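Local coordinates for geranyltranstransferase (PDB 3NPK), which probably catalyses the condensation of geranyl diphosphate with isopentenyl diphosphate to give farnesyl diphosphate, releasing pyrophosphate, at residues 15-20 / 34-39; 11-16 / 65-70; 75-80 / 90-95. One frame throughout, in Å; residues are numbered along the deposited sequence.

Contact 1 of 3, residues 15-20 / 34-39; sequences KNLPKV and MLKAGG. With PPV (pyrophosphate), chain C.
Leu17, in the loop that follows helix 5-14, packs on Leu35 and Lys36 near the C-terminal end of helix 27-37, in the all-helical fold of the trans-isoprenyl diphosphate synthases. Lys36 illustrates how a charged side chain can contribute apolar surface along its length. From CB its chain runs across Leu17 at roughly a right angle, and Lys36 CG settles against the fork of the leucine, 3.9 Å from Leu17 CD2. One methylene further on, Lys36 CD lies 3.7 Å from Leu17 CD1. A bend at chi3 (-82°) keeps CE on that same methyl while NZ goes on beyond it, so the aliphatic part does the packing. On the more buried side Leu17 and Leu35 run alongside each other in opposite senses, Leu17 CD2 lying near Leu35 CB. The Pro18 ring instead brings its CD atom to the end of Leu35, 3.6 Å from Leu35 CD1. The proline also leans on Leu113 of helix 103-122 and on Leu144 of the second subunit, placing the loop near the dimer interface. Beyond the helix, Gly38 and Gly39 begin the turn that borders the pyrophosphate, where Gly39 CA comes within 3.4 Å of ligand atom O12.

Contact 2 of 3, residues 11-16 / 65-70; sequences HHLEKN and VALALE
Leu13 and Leu67 bring the end of helix 5-14 and the middle of helix 59-80 to a CA-CA distance of 6.7 Å, the nearest backbone approach of the two segments. The N-terminal helix is thereby packed onto a long helix of the all-helical isoprenyl diphosphate synthase fold, and one leucine does most of the joining: Leu67, which also touches Phe9, divides its methyls between different partners. Leu67 CD1 lies against the backbone of Leu13, 4.0 Å from Leu13 CA. Leu67 CD2 presses on Asn16 CB at 3.6 Å and also approaches the His12 ring obliquely. The Asn16 amide folds back on the helix end: Asn16 ND2 donates to His12 O over 2.8 Å in a nearly straight bond (163°). With CG beside the backbone N (chi1 -77°), Asn16 ND2 lies 3.4 Å above the plane of the His12 ring, over its centre. A hydrogen bond between His12 NE2 and Asp64 OD1 ties that ring to helix 59-80. The chemistry is thus divided: the Leu67 methyls make apolar, van der Waals contact, while polar bonds beside them help fix the Asn16 and His12 side chains, whose CB and ring, with Leu13 CA, receive those methyls.

Contact 3 of 3, residues 75-80 / 90-95; sequences YSLIHD and FRRGIP. With PPV (pyrophosphate), chain C.
Leu77 of helix 59-80 stands between two consecutive arginines and lays one methyl on a flat face of each. Leu77 CD2 sits over the guanidinium of Arg91, 3.4 Å above its plane and displaced toward the rim; CD1 takes the equivalent place over that of Arg92. Both arginine chains run roughly perpendicular to the leucine, yet they arrive differently. Arg91 is bent at chi2 and chi3 (74° and 70°), which folds its guanidinium back beside Leu77, whereas Arg92 runs extended from CG to NE. The edge of the Arg92 guanidinium meets the pyrophosphate, with P2 in plane: Arg92 NE donates to pyrophosphate O12 over 2.9 Å, almost straight at 175°, and Arg92 NH2 to pyrophosphate O22 over 2.7 Å. Arg92 NH1 is bonded to Met34 O and Thr74 OG1. Arg91 NH1 forms a salt bridge with Asp81, which with Asp80 starts the family's first aspartate-rich motif. A type I' turn from Arg91 to Ile94 joins strands 90-91 and 94-95 in a β hairpin that presents both arginines. Leu77 thus supports the flat groups without competing for their N-H bonds, and Arg92 helps orient the P2 phosphate, together with Lys40 N and Arg43 NH1, consistent with binding a diphosphate substrate.

In the fold
All three contacts are partly buried, but their settings differ. Contact 1 reaches furthest toward solvent, through a lysine on one side. Contacts 1 and 3 both touch the second subunit, and contact 2 does not. Contacts 1 and 3 also both border the pyrophosphate, but of the two only contact 3 gives it side-chain hydrogen bonds. The segments of contacts 1 and 2 overlap at Lys15 and Asn16: Asn16 packs in contact 2, Leu17 and Pro18 in contact 1. Contacts 2 and 3 use successive parts of helix 59-80, their centres about 17 Å apart. Helix 27-37 links contact 1 to contact 3, where Ala37 packs on Ile94. Aliphatic packing dominates contacts 1 and 2, whereas contact 3 sets a leucine against cationic groups.

Contact 1 of 3, residues 15-20 / 34-39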
loop_
_atom_site.group_PDB
_atom_site.type_symbol
_atom_site.label_atom_id
_atom_site.label_comp_id
_atom_site.label_asym_id
_atom_site.label_seq_id
_atom_site.Cartn_x
_atom_site.Cartn_y
_atom_site.Cartn_z
ATOM N N LYS A 15 -17.380 -5.971 -11.200
ATOM C CA LYS A 15 -17.430 -7.341 -10.688
ATOM C C LYS A 15 -16.203 -7.725 -9.859
ATOM O O LYS A 15 -16.032 -8.890 -9.479
ATOM C CB LYS A 15 -17.671 -8.340 -11.813
ATOM C CG LYS A 15 -16.588 -8.369 -12.836
ATOM C CD LYS A 15 -17.122 -8.948 -14.137
ATOM C CE LYS A 15 -16.220 -10.042 -14.618
ATOM N NZ LYS A 15 -16.221 -11.122 -13.590
ATOM N N ASN A 16 -15.367 -6.730 -9.563
ATOM C CA ASN A 16 -14.159 -6.942 -8.781
ATOM C C ASN A 16 -14.023 -5.932 -7.648
ATOM O O ASN A 16 -12.919 -5.532 -7.287
ATOM C CB ASN A 16 -12.925 -6.918 -9.698
ATOM C CG ASN A 16 -12.774 -8.210 -10.465
ATOM O OD1 ASN A 16 -12.346 -9.225 -9.901
ATOM N ND2 ASN A 16 -13.177 -8.199 -11.736
ATOM N N LEU A 17 -15.149 -5.517 -7.081
ATOM C CA LEU A 17 -15.086 -4.563 -5.984
ATOM C C LEU A 17 -14.504 -5.280 -4.772
ATOM O O LEU A 17 -14.926 -6.386 -4.435
ATOM C CB LEU A 17 -16.483 -4.032 -5.653
ATOM C CG LEU A 17 -17.092 -3.214 -6.793
ATOM C CD1 LEU A 17 -18.599 -3.004 -6.549
ATOM C CD2 LEU A 17 -16.361 -1.865 -6.976
ATOM N N PRO A 18 -13.514 -4.670 -4.122
ATOM C CA PRO A 18 -12.893 -5.343 -2.977
ATOM C C PRO A 18 -13.883 -5.439 -1.821
ATOM O O PRO A 18 -14.586 -4.476 -1.525
ATOM C CB PRO A 18 -11.718 -4.426 -2.598
ATOM C CG PRO A 18 -11.857 -3.208 -3.402
ATOM C CD PRO A 18 -12.978 -3.320 -4.367
ATOM N N LYS A 19 -13.953 -6.598 -1.189
ATOM C CA LYS A 19 -14.879 -6.768 -0.071
ATOM C C LYS A 19 -14.387 -7.876 0.830
ATOM O O LYS A 19 -13.617 -8.741 0.400
ATOM C CB LYS A 19 -16.281 -7.088 -0.577
ATOM C CG LYS A 19 -16.325 -8.266 -1.509
ATOM C CD LYS A 19 -17.684 -8.370 -2.177
ATOM C CE LYS A 19 -17.648 -9.321 -3.355
ATOM N NZ LYS A 19 -18.961 -9.358 -4.057
ATOM N N VAL A 20 -14.815 -7.828 2.084
ATOM C CA VAL A 20 -14.514 -8.867 3.053
ATOM C C VAL A 20 -15.783 -9.148 3.854
ATOM O O VAL A 20 -16.504 -8.219 4.244
ATOM C CB VAL A 20 -13.337 -8.474 3.992
ATOM C CG1 VAL A 20 -13.617 -7.157 4.756
ATOM C CG2 VAL A 20 -12.996 -9.628 4.939
HETATM N N MSE A 34 -16.369 5.015 -3.778
HETATM C CA MSE A 34 -15.611 5.891 -4.663
HETATM C C MSE A 34 -15.193 5.223 -5.957
HETATM O O MSE A 34 -15.025 5.898 -6.978
HETATM C CB MSE A 34 -14.381 6.460 -3.963
HETATM C CG MSE A 34 -14.633 7.725 -3.206
HETATM SE SE MSE A 34 -15.438 9.214 -4.257
HETATM C CE MSE A 34 -16.120 10.204 -2.728
ATOM N N LEU A 35 -15.022 3.905 -5.918
ATOM C CA LEU A 35 -14.677 3.163 -7.124
ATOM C C LEU A 35 -15.829 3.178 -8.111
ATOM O O LEU A 35 -15.622 3.294 -9.322
ATOM C CB LEU A 35 -14.304 1.725 -6.770
ATOM C CG LEU A 35 -12.994 1.568 -5.995
ATOM C CD1 LEU A 35 -12.902 0.133 -5.500
ATOM C CD2 LEU A 35 -11.805 1.913 -6.900
ATOM N N LYS A 36 -17.046 3.061 -7.587
ATOM C CA LYS A 36 -18.232 3.003 -8.429
ATOM C C LYS A 36 -18.748 4.366 -8.851
ATOM O O LYS A 36 -19.412 4.482 -9.886
ATOM C CB LYS A 36 -19.352 2.264 -7.701
ATOM C CG LYS A 36 -19.171 0.765 -7.678
ATOM C CD LYS A 36 -20.506 0.059 -7.441
ATOM C CE LYS A 36 -20.862 0.032 -5.967
ATOM N NZ LYS A 36 -22.287 -0.346 -5.732
ATOM N N ALA A 37 -18.456 5.389 -8.049
ATOM C CA ALA A 37 -19.101 6.703 -8.193
ATOM C C ALA A 37 -18.711 7.385 -9.490
ATOM O O ALA A 37 -19.508 8.102 -10.108
ATOM C CB ALA A 37 -18.747 7.597 -7.013
ATOM N N GLY A 38 -17.475 7.176 -9.907
ATOM C CA GLY A 38 -17.007 7.840 -11.099
ATOM C C GLY A 38 -15.535 7.622 -11.295
ATOM O O GLY A 38 -14.931 6.751 -10.663
ATOM N N GLY A 39 -14.960 8.437 -12.170
ATOM C CA GLY A 39 -13.575 8.290 -12.555
ATOM C C GLY A 39 -13.524 8.069 -14.049
ATOM O O GLY A 39 -14.236 7.218 -14.590
HETATM O O11 PPV C . -7.787 13.396 -10.955
HETATM P P1 PPV C . -8.603 12.750 -12.236
HETATM O O21 PPV C . -8.985 13.902 -13.347
HETATM O O31 PPV C . -7.787 11.732 -12.899
HETATM O OPP PPV C . -10.015 12.202 -11.606
HETATM P P2 PPV C . -10.855 10.843 -11.971
HETATM O O12 PPV C . -12.191 11.009 -11.020
HETATM O O22 PPV C . -10.066 9.521 -11.448
HETATM O O32 PPV C . -11.226 10.781 -13.395
#

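Contact 2 of 3, residues 11-16 / 65-70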
loop_
_atom_site.group_PDB
_atom_site.type_symbol
_atom_site.label_atom_id
_atom_site.label_comp_id
_atom_site.label_asym_id
_atom_site.label_seq_id
_atom_site.Cartn_x
_atom_site.Cartn_y
_atom_site.Cartn_z
ATOM N N HIS A 11 -16.947 -2.736 -16.600
ATOM C CA HIS A 11 -17.570 -4.009 -16.272
ATOM C C HIS A 11 -16.641 -4.828 -15.357
ATOM O O HIS A 11 -17.088 -5.448 -14.387
ATOM C CB HIS A 11 -17.887 -4.754 -17.570
ATOM C CG HIS A 11 -18.573 -6.067 -17.370
ATOM N ND1 HIS A 11 -19.928 -6.173 -17.139
ATOM C CD2 HIS A 11 -18.094 -7.334 -17.397
ATOM C CE1 HIS A 11 -20.253 -7.448 -17.017
ATOM N NE2 HIS A 11 -19.158 -8.172 -17.169
ATOM N N HIS A 12 -15.341 -4.796 -15.640
ATOM C CA HIS A 12 -14.381 -5.532 -14.820
ATOM C C HIS A 12 -14.348 -4.985 -13.394
ATOM O O HIS A 12 -14.373 -5.745 -12.431
ATOM C CB HIS A 12 -12.990 -5.470 -15.453
ATOM C CG HIS A 12 -11.987 -6.371 -14.804
ATOM N ND1 HIS A 12 -11.961 -7.730 -15.022
ATOM C CD2 HIS A 12 -10.978 -6.108 -13.936
ATOM C CE1 HIS A 12 -10.963 -8.264 -14.340
ATOM N NE2 HIS A 12 -10.355 -7.305 -13.663
ATOM N N LEU A 13 -14.302 -3.660 -13.270
ATOM C CA LEU A 13 -14.282 -3.020 -11.962
ATOM C C LEU A 13 -15.535 -3.392 -11.176
ATOM O O LEU A 13 -15.463 -3.748 -10.001
ATOM C CB LEU A 13 -14.172 -1.500 -12.124
ATOM C CG LEU A 13 -14.188 -0.635 -10.850
ATOM C CD1 LEU A 13 -13.465 0.695 -11.086
ATOM C CD2 LEU A 13 -15.600 -0.380 -10.379
ATOM N N GLU A 14 -16.686 -3.336 -11.831
ATOM C CA GLU A 14 -17.927 -3.578 -11.114
ATOM C C GLU A 14 -18.068 -5.012 -10.585
ATOM O O GLU A 14 -18.766 -5.242 -9.601
ATOM C CB GLU A 14 -19.120 -3.125 -11.958
ATOM C CG GLU A 14 -19.107 -1.599 -12.091
ATOM C CD GLU A 14 -20.258 -1.019 -12.880
ATOM O OE1 GLU A 14 -20.972 -1.780 -13.562
ATOM O OE2 GLU A 14 -20.428 0.220 -12.833
ATOM N N LYS A 15 -17.380 -5.971 -11.200
ATOM C CA LYS A 15 -17.430 -7.341 -10.688
ATOM C C LYS A 15 -16.203 -7.725 -9.859
ATOM O O LYS A 15 -16.032 -8.890 -9.479
ATOM C CB LYS A 15 -17.671 -8.340 -11.813
ATOM C CG LYS A 15 -16.588 -8.369 -12.836
ATOM C CD LYS A 15 -17.122 -8.948 -14.137
ATOM C CE LYS A 15 -16.220 -10.042 -14.618
ATOM N NZ LYS A 15 -16.221 -11.122 -13.590
ATOM N N ASN A 16 -15.367 -6.730 -9.563
ATOM C CA ASN A 16 -14.159 -6.942 -8.781
ATOM C C ASN A 16 -14.023 -5.932 -7.648
ATOM O O ASN A 16 -12.919 -5.532 -7.287
ATOM C CB ASN A 16 -12.925 -6.918 -9.698
ATOM C CG ASN A 16 -12.774 -8.210 -10.465
ATOM O OD1 ASN A 16 -12.346 -9.225 -9.901
ATOM N ND2 ASN A 16 -13.177 -8.199 -11.736
ATOM N N VAL A 65 -4.454 -5.570 -13.869
ATOM C CA VAL A 65 -3.356 -4.627 -13.663
ATOM C C VAL A 65 -3.913 -3.207 -13.749
ATOM O O VAL A 65 -3.554 -2.337 -12.945
ATOM C CB VAL A 65 -2.207 -4.856 -14.694
ATOM C CG1 VAL A 65 -1.011 -3.978 -14.363
ATOM C CG2 VAL A 65 -1.799 -6.325 -14.703
ATOM N N ALA A 66 -4.809 -2.974 -14.706
ATOM C CA ALA A 66 -5.526 -1.704 -14.782
ATOM C C ALA A 66 -6.297 -1.447 -13.488
ATOM O O ALA A 66 -6.354 -0.306 -12.997
ATOM C CB ALA A 66 -6.484 -1.701 -15.979
ATOM N N LEU A 67 -6.904 -2.500 -12.938
ATOM C CA LEU A 67 -7.650 -2.382 -11.690
ATOM C C LEU A 67 -6.745 -1.919 -10.543
ATOM O O LEU A 67 -7.112 -1.020 -9.773
ATOM C CB LEU A 67 -8.301 -3.715 -11.336
ATOM C CG LEU A 67 -9.349 -3.653 -10.222
ATOM C CD1 LEU A 67 -10.479 -2.727 -10.651
ATOM C CD2 LEU A 67 -9.872 -5.055 -9.957
ATOM N N ALA A 68 -5.559 -2.511 -10.443
ATOM C CA ALA A 68 -4.596 -2.113 -9.417
ATOM C C ALA A 68 -4.258 -0.617 -9.518
ATOM O O ALA A 68 -4.185 0.082 -8.491
ATOM C CB ALA A 68 -3.334 -2.948 -9.536
ATOM N N LEU A 69 -4.049 -0.130 -10.745
ATOM C CA LEU A 69 -3.779 1.291 -10.976
ATOM C C LEU A 69 -4.903 2.165 -10.460
ATOM O O LEU A 69 -4.650 3.178 -9.794
ATOM C CB LEU A 69 -3.580 1.580 -12.459
ATOM C CG LEU A 69 -2.196 1.373 -13.035
ATOM C CD1 LEU A 69 -2.315 1.379 -14.563
ATOM C CD2 LEU A 69 -1.239 2.448 -12.535
ATOM N N GLU A 70 -6.142 1.773 -10.756
ATOM C CA GLU A 70 -7.280 2.573 -10.320
ATOM C C GLU A 70 -7.521 2.462 -8.805
ATOM O O GLU A 70 -8.015 3.417 -8.191
ATOM C CB GLU A 70 -8.528 2.237 -11.144
ATOM C CG GLU A 70 -8.340 2.626 -12.601
ATOM C CD GLU A 70 -8.257 4.147 -12.852
ATOM O OE1 GLU A 70 -8.858 4.956 -12.098
ATOM O OE2 GLU A 70 -7.596 4.535 -13.834
#

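Contact 3 of 3, residues 75-80 / 90-95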
loop_
_atom_site.group_PDB
_atom_site.type_symbol
_atom_site.label_atom_id
_atom_site.label_comp_id
_atom_site.label_asym_id
_atom_site.label_seq_id
_atom_site.Cartn_x
_atom_site.Cartn_y
_atom_site.Cartn_z
ATOM N N TYR A 75 -7.450 5.398 -3.895
ATOM C CA TYR A 75 -6.992 5.567 -2.504
ATOM C C TYR A 75 -6.380 6.965 -2.333
ATOM O O TYR A 75 -6.634 7.660 -1.339
ATOM C CB TYR A 75 -6.038 4.440 -2.044
ATOM C CG TYR A 75 -4.622 4.891 -1.694
ATOM C CD1 TYR A 75 -4.363 5.632 -0.541
ATOM C CD2 TYR A 75 -3.543 4.548 -2.509
ATOM C CE1 TYR A 75 -3.087 6.051 -0.229
ATOM C CE2 TYR A 75 -2.252 4.948 -2.191
ATOM C CZ TYR A 75 -2.034 5.707 -1.062
ATOM O OH TYR A 75 -0.769 6.140 -0.731
ATOM N N SER A 76 -5.625 7.411 -3.330
ATOM C CA SER A 76 -4.937 8.689 -3.203
ATOM C C SER A 76 -5.934 9.835 -3.139
ATOM O O SER A 76 -5.721 10.806 -2.407
ATOM C CB SER A 76 -3.916 8.885 -4.340
ATOM O OG SER A 76 -4.518 9.282 -5.560
ATOM N N LEU A 77 -7.027 9.725 -3.892
ATOM C CA LEU A 77 -8.050 10.760 -3.868
ATOM C C LEU A 77 -8.729 10.826 -2.506
ATOM O O LEU A 77 -8.987 11.912 -1.994
ATOM C CB LEU A 77 -9.103 10.520 -4.944
ATOM C CG LEU A 77 -8.590 10.477 -6.386
ATOM C CD1 LEU A 77 -9.744 10.338 -7.352
ATOM C CD2 LEU A 77 -7.733 11.701 -6.738
ATOM N N ILE A 78 -9.031 9.658 -1.941
ATOM C CA ILE A 78 -9.699 9.580 -0.649
ATOM C C ILE A 78 -8.821 10.211 0.432
ATOM O O ILE A 78 -9.294 11.037 1.239
ATOM C CB ILE A 78 -10.048 8.116 -0.292
ATOM C CG1 ILE A 78 -11.129 7.576 -1.238
ATOM C CG2 ILE A 78 -10.489 7.995 1.176
ATOM C CD1 ILE A 78 -11.297 6.043 -1.214
ATOM N N HIS A 79 -7.527 9.869 0.445
ATOM C CA HIS A 79 -6.640 10.506 1.425
ATOM C C HIS A 79 -6.445 11.997 1.166
ATOM O O HIS A 79 -6.462 12.795 2.110
ATOM C CB HIS A 79 -5.307 9.768 1.563
ATOM C CG HIS A 79 -5.410 8.506 2.364
ATOM N ND1 HIS A 79 -4.304 7.792 2.783
ATOM C CD2 HIS A 79 -6.492 7.850 2.863
ATOM C CE1 HIS A 79 -4.703 6.741 3.482
ATOM N NE2 HIS A 79 -6.026 6.752 3.541
ATOM N N ASP A 80 -6.277 12.385 -0.100
ATOM C CA ASP A 80 -6.052 13.798 -0.414
ATOM C C ASP A 80 -7.261 14.658 -0.026
ATOM O O ASP A 80 -7.101 15.830 0.325
ATOM C CB ASP A 80 -5.767 13.983 -1.893
ATOM C CG ASP A 80 -4.431 13.382 -2.322
ATOM O OD1 ASP A 80 -3.679 12.840 -1.471
ATOM O OD2 ASP A 80 -4.150 13.442 -3.530
ATOM N N PHE A 90 -16.912 16.949 -1.470
ATOM C CA PHE A 90 -17.424 16.137 -2.574
ATOM C C PHE A 90 -16.305 15.660 -3.488
ATOM O O PHE A 90 -15.280 16.330 -3.634
ATOM C CB PHE A 90 -18.409 16.943 -3.419
ATOM C CG PHE A 90 -19.610 17.406 -2.660
ATOM C CD1 PHE A 90 -20.728 16.601 -2.555
ATOM C CD2 PHE A 90 -19.618 18.646 -2.038
ATOM C CE1 PHE A 90 -21.833 17.022 -1.846
ATOM C CE2 PHE A 90 -20.718 19.072 -1.330
ATOM C CZ PHE A 90 -21.831 18.259 -1.237
ATOM N N ARG A 91 -16.517 14.501 -4.105
ATOM C CA ARG A 91 -15.586 13.931 -5.081
ATOM C C ARG A 91 -16.392 13.011 -6.002
ATOM O O ARG A 91 -17.233 12.251 -5.537
ATOM C CB ARG A 91 -14.482 13.146 -4.364
ATOM C CG ARG A 91 -13.640 12.216 -5.257
ATOM C CD ARG A 91 -12.666 12.970 -6.124
ATOM N NE ARG A 91 -11.586 13.543 -5.333
ATOM C CZ ARG A 91 -10.508 14.116 -5.854
ATOM N NH1 ARG A 91 -9.588 14.618 -5.047
ATOM N NH2 ARG A 91 -10.350 14.183 -7.178
ATOM N N ARG A 92 -16.148 13.096 -7.304
ATOM C CA ARG A 92 -16.844 12.245 -8.276
ATOM C C ARG A 92 -18.373 12.318 -8.140
ATOM O O ARG A 92 -19.096 11.341 -8.381
ATOM C CB ARG A 92 -16.337 10.801 -8.185
ATOM C CG ARG A 92 -14.917 10.644 -8.710
ATOM C CD ARG A 92 -14.321 9.286 -8.367
ATOM N NE ARG A 92 -13.051 9.077 -9.057
ATOM C CZ ARG A 92 -12.280 8.004 -8.886
ATOM N NH1 ARG A 92 -12.659 7.031 -8.059
ATOM N NH2 ARG A 92 -11.130 7.898 -9.531
ATOM N N GLY A 93 -18.862 13.489 -7.754
ATOM C CA GLY A 93 -20.294 13.732 -7.758
ATOM C C GLY A 93 -21.042 13.325 -6.500
ATOM O O GLY A 93 -22.250 13.517 -6.408
ATOM N N ILE A 94 -20.332 12.767 -5.530
ATOM C CA ILE A 94 -20.943 12.354 -4.272
ATOM C C ILE A 94 -20.164 12.938 -3.099
ATOM O O ILE A 94 -19.047 13.424 -3.278
ATOM C CB ILE A 94 -20.969 10.814 -4.148
ATOM C CG1 ILE A 94 -19.563 10.215 -4.294
ATOM C CG2 ILE A 94 -21.901 10.215 -5.195
ATOM C CD1 ILE A 94 -19.473 8.784 -3.786
ATOM N N PRO A 95 -20.749 12.905 -1.892
ATOM C CA PRO A 95 -19.966 13.331 -0.725
ATOM C C PRO A 95 -18.724 12.472 -0.551
ATOM O O PRO A 95 -18.705 11.301 -0.911
ATOM C CB PRO A 95 -20.927 13.117 0.449
ATOM C CG PRO A 95 -22.291 13.239 -0.167
ATOM C CD PRO A 95 -22.150 12.609 -1.541
HETATM O O11 PPV C . -7.787 13.396 -10.955
HETATM P P1 PPV C . -8.603 12.750 -12.236
HETATM O O21 PPV C . -8.985 13.902 -13.347
HETATM O O31 PPV C . -7.787 11.732 -12.899
HETATM O OPP PPV C . -10.015 12.202 -11.606
HETATM P P2 PPV C . -10.855 10.843 -11.971
HETATM O O12 PPV C . -12.191 11.009 -11.020
HETATM O O22 PPV C . -10.066 9.521 -11.448
HETATM O O32 PPV C . -11.226 10.781 -13.395
#